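Local coordinates for protein RPA0582 (Rhodopseudomonas palustris, PDB 3HHL) that is of unknown function but carries a DUF1330 domain and pairs two chains through their beta-sheets, probably as an alpha-beta-barrel dimer, at the interface of chains B and A. Sequence-based numbering; all coordinates share one arbitrary frame. Chains: chain A, RPA0582; chain B, RPA0582.

Contact 1: the interface of chains B and A. Residues chain B 79-80; chain A 5-8, 12-13, 117, 124.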
loop_
_atom_site.group_PDB
_atom_site.type_symbol
_atom_site.label_atom_id
_atom_site.label_comp_id
_atom_site.label_asym_id
_atom_site.label_seq_id
_atom_site.Cartn_x
_atom_site.Cartn_y
_atom_site.Cartn_z
ATOM N N LEU B 79 -3.809 7.945 -7.916
ATOM C CA LEU B 79 -3.195 8.756 -8.961
ATOM C C LEU B 79 -2.763 7.855 -10.117
ATOM O O LEU B 79 -2.979 8.204 -11.275
ATOM C CB LEU B 79 -2.004 9.563 -8.418
ATOM C CG LEU B 79 -1.322 10.473 -9.448
ATOM C CD1 LEU B 79 -2.373 11.319 -10.085
ATOM C CD2 LEU B 79 -0.242 11.341 -8.853
ATOM N N ILE B 80 -2.148 6.707 -9.802
ATOM C CA ILE B 80 -1.889 5.673 -10.811
ATOM C C ILE B 80 -2.575 4.379 -10.378
ATOM O O ILE B 80 -2.327 3.854 -9.305
ATOM C CB ILE B 80 -0.393 5.366 -11.043
ATOM C CG1 ILE B 80 0.373 6.593 -11.557
ATOM C CG2 ILE B 80 -0.264 4.217 -12.027
ATOM C CD1 ILE B 80 1.875 6.387 -11.700
ATOM N N HIS A 5 -1.336 -0.632 -14.990
ATOM C CA HIS A 5 -1.357 0.804 -14.924
ATOM C C HIS A 5 0.032 1.304 -14.660
ATOM O O HIS A 5 0.640 0.966 -13.657
ATOM C CB HIS A 5 -2.309 1.262 -13.817
ATOM C CG HIS A 5 -3.659 0.625 -13.891
ATOM N ND1 HIS A 5 -4.781 1.293 -14.346
ATOM C CD2 HIS A 5 -4.059 -0.634 -13.587
ATOM C CE1 HIS A 5 -5.813 0.466 -14.305
ATOM N NE2 HIS A 5 -5.404 -0.705 -13.847
ATOM N N ILE A 6 0.498 2.132 -15.576
ATOM C CA ILE A 6 1.852 2.624 -15.588
ATOM C C ILE A 6 1.846 4.113 -15.375
ATOM O O ILE A 6 2.607 4.615 -14.583
ATOM C CB ILE A 6 2.496 2.288 -16.918
ATOM C CG1 ILE A 6 2.587 0.760 -17.057
ATOM C CG2 ILE A 6 3.864 2.979 -17.088
ATOM C CD1 ILE A 6 2.870 0.315 -18.520
ATOM N N ASP A 7 0.975 4.820 -16.070
ATOM C CA ASP A 7 0.916 6.276 -15.955
ATOM C C ASP A 7 -0.411 6.790 -15.429
ATOM O O ASP A 7 -1.394 6.111 -15.451
ATOM C CB ASP A 7 1.165 6.899 -17.332
ATOM C CG ASP A 7 2.642 6.825 -17.763
ATOM O OD1 ASP A 7 3.570 7.052 -16.926
ATOM O OD2 ASP A 7 2.849 6.547 -18.964
ATOM N N PRO A 8 -0.431 8.000 -14.915
ATOM C CA PRO A 8 -1.704 8.586 -14.541
ATOM C C PRO A 8 -2.419 9.117 -15.776
ATOM O O PRO A 8 -1.757 9.463 -16.735
ATOM C CB PRO A 8 -1.289 9.732 -13.637
ATOM C CG PRO A 8 0.046 10.068 -14.093
ATOM C CD PRO A 8 0.700 8.821 -14.496
ATOM N N VAL A 12 -7.355 12.446 -14.025
ATOM C CA VAL A 12 -7.032 12.148 -12.629
ATOM C C VAL A 12 -5.901 13.026 -12.123
ATOM O O VAL A 12 -5.923 13.484 -10.980
ATOM C CB VAL A 12 -6.678 10.652 -12.473
ATOM C CG1 VAL A 12 -6.066 10.341 -11.069
ATOM C CG2 VAL A 12 -7.914 9.783 -12.781
ATOM N N PHE A 13 -4.911 13.313 -12.952
ATOM C CA PHE A 13 -3.903 14.277 -12.515
ATOM C C PHE A 13 -4.511 15.661 -12.289
ATOM O O PHE A 13 -4.025 16.430 -11.448
ATOM C CB PHE A 13 -2.745 14.353 -13.497
ATOM C CG PHE A 13 -1.531 15.053 -12.945
ATOM C CD1 PHE A 13 -0.711 14.421 -12.035
ATOM C CD2 PHE A 13 -1.222 16.340 -13.324
ATOM C CE1 PHE A 13 0.398 15.042 -11.518
ATOM C CE2 PHE A 13 -0.097 16.971 -12.795
ATOM C CZ PHE A 13 0.702 16.307 -11.888
ATOM N N ARG A 117 11.030 4.874 -16.199
ATOM C CA ARG A 117 9.969 4.252 -15.406
ATOM C C ARG A 117 8.962 3.642 -16.345
ATOM O O ARG A 117 8.515 2.533 -16.120
ATOM C CB ARG A 117 9.286 5.249 -14.451
ATOM C CG ARG A 117 8.480 4.583 -13.320
ATOM C CD ARG A 117 7.506 5.544 -12.655
ATOM N NE ARG A 117 6.558 4.863 -11.759
ATOM C CZ ARG A 117 5.374 4.360 -12.125
ATOM N NH1 ARG A 117 4.957 4.441 -13.380
ATOM N NH2 ARG A 117 4.606 3.752 -11.228
ATOM N N SER A 124 1.470 -1.051 -11.550
ATOM C CA SER A 124 1.810 -0.252 -10.359
ATOM C C SER A 124 0.588 0.400 -9.754
ATOM O O SER A 124 -0.421 0.504 -10.408
ATOM C CB SER A 124 2.792 0.877 -10.706
ATOM O OG SER A 124 2.221 1.803 -11.619
#
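B:Ile80 meets chain A with CG1 anti to its own carbonyl carbon (chi1 -62°) and CD1 extended beyond it, which drives the long branch between A:Pro8 and the tip of A:Arg117 while CG2 turns toward A:His5 and A:Ser124. The long branch crosses the proline ring, CG1 of B:Ile80 lying 3.7 Å from CD of A:Pro8. Its CD1 runs tip to tip into the guanidinium, 3.8 Å from NH2 of A:Arg117, and touches the backbone O of A:Ile6. The short branch, CG2, sits 3.5 Å from the hydroxyl OG of A:Ser124.

Chain A holds this polar rim together itself. NH1 of A:Arg117 donates to O of A:Ile6 at 2.6 Å, the acceptor tilted from the guanidinium plane, and NH2 gives an in-plane bond to OG of A:Ser124. That hydroxyl passes its own hydrogen to O of A:His5, so the isoleucine tip packs on groups already paired.

B:Leu79 crosses A:Val12 and A:Phe13 at a slant, with CD1 4.0 Å from CD1 of A:Phe13, while its backbone O lies against CB of A:Pro8. The patch lies where B:Leu79 and B:Ile80, just past strand 71-78, meet chain A's N-terminal segment beside helices 10-18 and 108-120 and strand 124-131.

Contact 2: the interface of chains B and A. Residues chain B 77-79; chain A 13, 16, 27, 101, 126, 128.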
loop_
_atom_site.group_PDB
_atom_site.type_symbol
_atom_site.label_atom_id
_atom_site.label_comp_id
_atom_site.label_asym_id
_atom_site.label_seq_id
_atom_site.Cartn_x
_atom_site.Cartn_y
_atom_site.Cartn_z
ATOM N N LEU B 77 -6.497 9.988 -3.297
ATOM C CA LEU B 77 -6.568 9.789 -4.752
ATOM C C LEU B 77 -5.809 8.564 -5.195
ATOM O O LEU B 77 -4.682 8.319 -4.716
ATOM C CB LEU B 77 -5.960 10.963 -5.495
ATOM C CG LEU B 77 -6.384 11.115 -6.946
ATOM C CD1 LEU B 77 -7.802 11.607 -6.940
ATOM C CD2 LEU B 77 -5.461 12.082 -7.709
HETATM N N MSE B 78 -6.417 7.782 -6.100
HETATM C CA MSE B 78 -5.659 6.753 -6.842
HETATM C C MSE B 78 -5.036 7.448 -8.056
HETATM O O MSE B 78 -5.685 7.589 -9.075
HETATM C CB MSE B 78 -6.547 5.585 -7.253
HETATM C CG MSE B 78 -5.829 4.509 -8.049
HETATM SE SE MSE B 78 -4.576 3.478 -6.928
HETATM C CE MSE B 78 -5.817 2.851 -5.586
ATOM N N LEU B 79 -3.809 7.945 -7.916
ATOM C CA LEU B 79 -3.195 8.756 -8.961
ATOM C C LEU B 79 -2.763 7.855 -10.117
ATOM O O LEU B 79 -2.979 8.204 -11.275
ATOM C CB LEU B 79 -2.004 9.563 -8.418
ATOM C CG LEU B 79 -1.322 10.473 -9.448
ATOM C CD1 LEU B 79 -2.373 11.319 -10.085
ATOM C CD2 LEU B 79 -0.242 11.341 -8.853
ATOM N N PHE A 13 -4.911 13.313 -12.952
ATOM C CA PHE A 13 -3.903 14.277 -12.515
ATOM C C PHE A 13 -4.511 15.661 -12.289
ATOM O O PHE A 13 -4.025 16.430 -11.448
ATOM C CB PHE A 13 -2.745 14.353 -13.497
ATOM C CG PHE A 13 -1.531 15.053 -12.945
ATOM C CD1 PHE A 13 -0.711 14.421 -12.035
ATOM C CD2 PHE A 13 -1.222 16.340 -13.324
ATOM C CE1 PHE A 13 0.398 15.042 -11.518
ATOM C CE2 PHE A 13 -0.097 16.971 -12.795
ATOM C CZ PHE A 13 0.702 16.307 -11.888
ATOM N N PHE A 16 -5.754 15.632 -8.879
ATOM C CA PHE A 16 -4.645 15.709 -7.935
ATOM C C PHE A 16 -4.316 17.175 -7.663
ATOM O O PHE A 16 -4.282 17.595 -6.521
ATOM C CB PHE A 16 -3.454 14.949 -8.526
ATOM C CG PHE A 16 -2.210 15.007 -7.721
ATOM C CD1 PHE A 16 -1.958 14.071 -6.748
ATOM C CD2 PHE A 16 -1.246 15.953 -7.994
ATOM C CE1 PHE A 16 -0.779 14.111 -5.982
ATOM C CE2 PHE A 16 -0.084 16.019 -7.247
ATOM C CZ PHE A 16 0.146 15.086 -6.232
HETATM N N MSE A 27 2.888 9.510 -0.709
HETATM C CA MSE A 27 2.662 8.810 -1.928
HETATM C C MSE A 27 3.099 7.358 -1.718
HETATM O O MSE A 27 4.303 7.040 -1.670
HETATM C CB MSE A 27 3.484 9.457 -3.023
HETATM C CG MSE A 27 3.172 10.913 -3.240
HETATM SE SE MSE A 27 1.303 11.298 -3.597
HETATM C CE MSE A 27 1.248 10.771 -5.455
ATOM N N PHE A 101 5.235 18.325 -5.809
ATOM C CA PHE A 101 5.128 17.157 -6.629
ATOM C C PHE A 101 4.906 17.545 -8.059
ATOM O O PHE A 101 5.455 16.932 -8.957
ATOM C CB PHE A 101 3.957 16.296 -6.162
ATOM C CG PHE A 101 3.894 14.955 -6.827
ATOM C CD1 PHE A 101 4.642 13.890 -6.352
ATOM C CD2 PHE A 101 3.137 14.762 -7.958
ATOM C CE1 PHE A 101 4.605 12.645 -6.993
ATOM C CE2 PHE A 101 3.126 13.522 -8.599
ATOM C CZ PHE A 101 3.838 12.480 -8.112
ATOM N N LEU A 126 -0.139 4.110 -7.431
ATOM C CA LEU A 126 0.392 5.290 -6.756
ATOM C C LEU A 126 -0.763 5.909 -6.024
ATOM O O LEU A 126 -1.651 6.471 -6.628
ATOM C CB LEU A 126 1.011 6.278 -7.750
ATOM C CG LEU A 126 1.732 7.515 -7.200
ATOM C CD1 LEU A 126 2.839 7.112 -6.316
ATOM C CD2 LEU A 126 2.267 8.365 -8.370
ATOM N N ARG A 128 -2.363 8.424 -3.231
ATOM C CA ARG A 128 -2.112 9.664 -2.554
ATOM C C ARG A 128 -2.807 9.634 -1.214
ATOM O O ARG A 128 -4.014 9.395 -1.179
ATOM C CB ARG A 128 -2.632 10.834 -3.341
ATOM C CG ARG A 128 -2.364 12.173 -2.641
ATOM C CD ARG A 128 -3.116 13.294 -3.337
ATOM N NE ARG A 128 -3.442 14.373 -2.442
ATOM C CZ ARG A 128 -3.705 15.612 -2.805
ATOM N NH1 ARG A 128 -3.686 15.961 -4.072
ATOM N NH2 ARG A 128 -3.988 16.512 -1.876
#
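B:Leu77 and A:Arg128 form an antiparallel beta bridge, N of A:Arg128 giving a nearly straight bond of 2.8 Å to O of B:Leu77, and N of B:Leu79 continues the ladder to O of A:Leu126 at 2.9 Å. This is sheet extension between two DUF1330 chains, strand 71-78 of B against strand 124-131 of A.

From that edge B:Leu79 reaches into chain A, its CG anti to the backbone N (chi1 -179°). The CD2 methyl takes the deeper place: it lies over one face of the A:Phe16 ring, toward the rim, and packs 3.8 Å from the selenomethionine methyl CE of A:Met27. CD2 of A:Leu126 and CE2 of A:Phe101 touch the same methyl. An alanine in place of B:Leu79 would probably leave a gap between A:Met27, A:Leu126 and A:Phe101 and free the A:Phe16 ring to shift.

B:Leu77 approaches the same phenylalanine at about a right angle, its CD2 3.6 Å from CB of A:Phe16. On the face opposite CD2 of B:Leu79, NH1 of A:Arg128 stands 3.7 Å above the plane of A:Phe16. The extended arginine chain carries NH1 there, where it also makes a weak bond to the backbone O of A:Phe16, in helix 10-18.

Contact 3: the interface of chains B and A. Residues chain B 30, 71, 73-75, 90, 92; chain A 26, 28, 92, 129-130.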
loop_
_atom_site.group_PDB
_atom_site.type_symbol
_atom_site.label_atom_id
_atom_site.label_comp_id
_atom_site.label_asym_id
_atom_site.label_seq_id
_atom_site.Cartn_x
_atom_site.Cartn_y
_atom_site.Cartn_z
ATOM N N LEU B 30 -4.685 -2.424 3.242
ATOM C CA LEU B 30 -5.559 -1.575 2.444
ATOM C C LEU B 30 -6.993 -2.115 2.645
ATOM O O LEU B 30 -7.257 -3.251 2.305
ATOM C CB LEU B 30 -5.181 -1.601 0.971
ATOM C CG LEU B 30 -3.694 -1.465 0.639
ATOM C CD1 LEU B 30 -3.458 -1.705 -0.848
ATOM C CD2 LEU B 30 -3.154 -0.108 1.085
ATOM N N TRP B 71 2.335 3.726 10.905
ATOM C CA TRP B 71 1.997 4.767 9.909
ATOM C C TRP B 71 0.576 4.592 9.499
ATOM O O TRP B 71 0.084 3.490 9.386
ATOM C CB TRP B 71 2.874 4.678 8.650
ATOM C CG TRP B 71 2.390 5.508 7.482
ATOM C CD1 TRP B 71 2.678 6.799 7.246
ATOM C CD2 TRP B 71 1.551 5.089 6.407
ATOM N NE1 TRP B 71 2.059 7.236 6.103
ATOM C CE2 TRP B 71 1.359 6.204 5.567
ATOM C CE3 TRP B 71 0.942 3.896 6.081
ATOM C CZ2 TRP B 71 0.605 6.161 4.418
ATOM C CZ3 TRP B 71 0.176 3.847 4.937
ATOM C CH2 TRP B 71 0.014 4.987 4.109
ATOM N N GLY B 73 -2.599 6.628 6.929
ATOM C CA GLY B 73 -2.974 7.729 6.048
ATOM C C GLY B 73 -4.418 7.750 5.645
ATOM O O GLY B 73 -5.060 6.719 5.612
ATOM N N GLN B 74 -4.922 8.939 5.340
ATOM C CA GLN B 74 -6.260 9.103 4.777
ATOM C C GLN B 74 -6.185 9.113 3.263
ATOM O O GLN B 74 -5.556 9.958 2.692
ATOM C CB GLN B 74 -6.895 10.378 5.298
ATOM C CG GLN B 74 -8.228 10.765 4.711
ATOM C CD GLN B 74 -8.659 12.186 5.215
ATOM O OE1 GLN B 74 -8.708 12.417 6.437
ATOM N NE2 GLN B 74 -8.922 13.134 4.289
ATOM N N PHE B 75 -6.881 8.192 2.619
ATOM C CA PHE B 75 -6.879 8.056 1.182
ATOM C C PHE B 75 -7.409 9.300 0.575
ATOM O O PHE B 75 -8.427 9.778 1.017
ATOM C CB PHE B 75 -7.747 6.883 0.806
ATOM C CG PHE B 75 -7.867 6.661 -0.641
ATOM C CD1 PHE B 75 -6.997 5.832 -1.295
ATOM C CD2 PHE B 75 -8.887 7.262 -1.371
ATOM C CE1 PHE B 75 -7.125 5.597 -2.679
ATOM C CE2 PHE B 75 -9.002 7.037 -2.750
ATOM C CZ PHE B 75 -8.111 6.203 -3.400
ATOM N N VAL B 90 -5.978 2.867 5.426
ATOM C CA VAL B 90 -4.678 2.503 4.904
ATOM C C VAL B 90 -3.674 2.729 5.987
ATOM O O VAL B 90 -3.540 3.830 6.466
ATOM C CB VAL B 90 -4.275 3.326 3.706
ATOM C CG1 VAL B 90 -2.906 2.874 3.196
ATOM C CG2 VAL B 90 -5.277 3.178 2.647
ATOM N N ILE B 92 0.035 0.897 8.224
ATOM C CA ILE B 92 1.054 -0.124 8.433
ATOM C C ILE B 92 1.142 -0.463 9.893
ATOM O O ILE B 92 1.292 0.410 10.715
ATOM C CB ILE B 92 2.439 0.290 7.911
ATOM C CG1 ILE B 92 2.413 0.457 6.367
ATOM C CG2 ILE B 92 3.504 -0.739 8.381
ATOM C CD1 ILE B 92 3.663 1.253 5.816
ATOM N N HIS A 26 1.673 12.008 1.277
ATOM C CA HIS A 26 2.395 10.763 1.251
ATOM C C HIS A 26 1.919 9.984 0.052
ATOM O O HIS A 26 0.707 9.839 -0.167
ATOM C CB HIS A 26 2.143 9.952 2.511
ATOM C CG HIS A 26 2.974 10.394 3.666
ATOM N ND1 HIS A 26 2.957 9.750 4.882
ATOM C CD2 HIS A 26 3.815 11.451 3.803
ATOM C CE1 HIS A 26 3.768 10.384 5.712
ATOM N NE2 HIS A 26 4.313 11.411 5.082
ATOM N N LEU A 28 2.110 6.487 -1.581
ATOM C CA LEU A 28 2.366 5.046 -1.446
ATOM C C LEU A 28 2.491 4.468 -2.850
ATOM O O LEU A 28 1.546 4.581 -3.651
ATOM C CB LEU A 28 1.244 4.381 -0.674
ATOM C CG LEU A 28 1.249 2.863 -0.567
ATOM C CD1 LEU A 28 2.530 2.279 0.064
ATOM C CD2 LEU A 28 -0.007 2.436 0.232
ATOM N N ILE A 92 6.907 4.609 0.581
ATOM C CA ILE A 92 6.148 5.842 0.732
ATOM C C ILE A 92 7.079 7.018 0.584
ATOM O O ILE A 92 8.087 7.097 1.279
ATOM C CB ILE A 92 5.412 5.927 2.102
ATOM C CG1 ILE A 92 4.343 4.801 2.221
ATOM C CG2 ILE A 92 4.791 7.305 2.273
ATOM C CD1 ILE A 92 3.751 4.658 3.667
ATOM N N LEU A 129 -2.052 9.904 -0.128
ATOM C CA LEU A 129 -2.627 9.962 1.216
ATOM C C LEU A 129 -2.250 11.210 1.983
ATOM O O LEU A 129 -1.174 11.761 1.784
ATOM C CB LEU A 129 -2.183 8.753 2.023
ATOM C CG LEU A 129 -2.460 7.399 1.342
ATOM C CD1 LEU A 129 -1.138 6.775 0.914
ATOM C CD2 LEU A 129 -3.269 6.442 2.205
ATOM N N LYS A 130 -3.139 11.652 2.865
ATOM C CA LYS A 130 -2.800 12.638 3.867
ATOM C C LYS A 130 -2.308 11.885 5.101
ATOM O O LYS A 130 -3.031 11.080 5.641
ATOM C CB LYS A 130 -4.014 13.440 4.268
ATOM C CG LYS A 130 -3.676 14.490 5.325
ATOM C CD LYS A 130 -4.822 14.864 6.208
ATOM C CE LYS A 130 -5.608 16.026 5.701
ATOM N NZ LYS A 130 -5.047 17.271 6.330
#
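B:Trp71 and A:Leu129 bury the most surface in this patch of the sheet-to-sheet interface between two DUF1330 chains, 69 and 62 Å² respectively. The indole comes off strand 71-78 with CG anti to its backbone N (chi1 167°) and its ring turned broadside to A:Ile92. The CD1 methyl of A:Ile92 arrives tip first and sits over the middle of the indole, 3.4 Å from the centroid of the six-membered ring, a CH-pi contact. The methyl of B:Ile92 meets that of A:Ile92 end to end, bringing the same position of the two chains together.

At the rim of the indole, NE1 of B:Trp71 donates to ND1 of A:His26 at 2.9 Å, with 157° at the hydrogen. The bond lies in both ring planes, so it would help to set the turn of the indole, with ND1 as the acceptor.

A:Leu129 divides its two methyls. CD1 touches the indole edge in plane, 3.8 Å from CH2 of B:Trp71, while the side chain crosses that of B:Val90 at about a right angle, CD2 lying 3.6 Å from its CB. Further along, CD2 of A:Leu28 brushes CD2 of B:Leu30.

The strands themselves are tied by a reciprocal antiparallel pair: N of B:Gln74 to O of A:Lys130 at 2.9 Å, and N of A:Lys130 to O of B:Gln74 at 3.0 Å.

Contact 1 and contact 2 are neighbours, their C-alpha centres about 8 Å apart, and they share B:Leu79 and A:Phe13. Contact 3 lies about 11 Å from contact 2 and about 17 Å from contact 1. Strand 124-131 of chain A contributes to all three, while strand 71-78 of chain B serves contacts 2 and 3. The two chains thus join by an antiparallel strand pairing that runs through contacts 3 and 2, with a one-residue shift of register between them, and gives way to apolar packing in contact 1, which would suit a dimer, though the structure alone does not show one in solution.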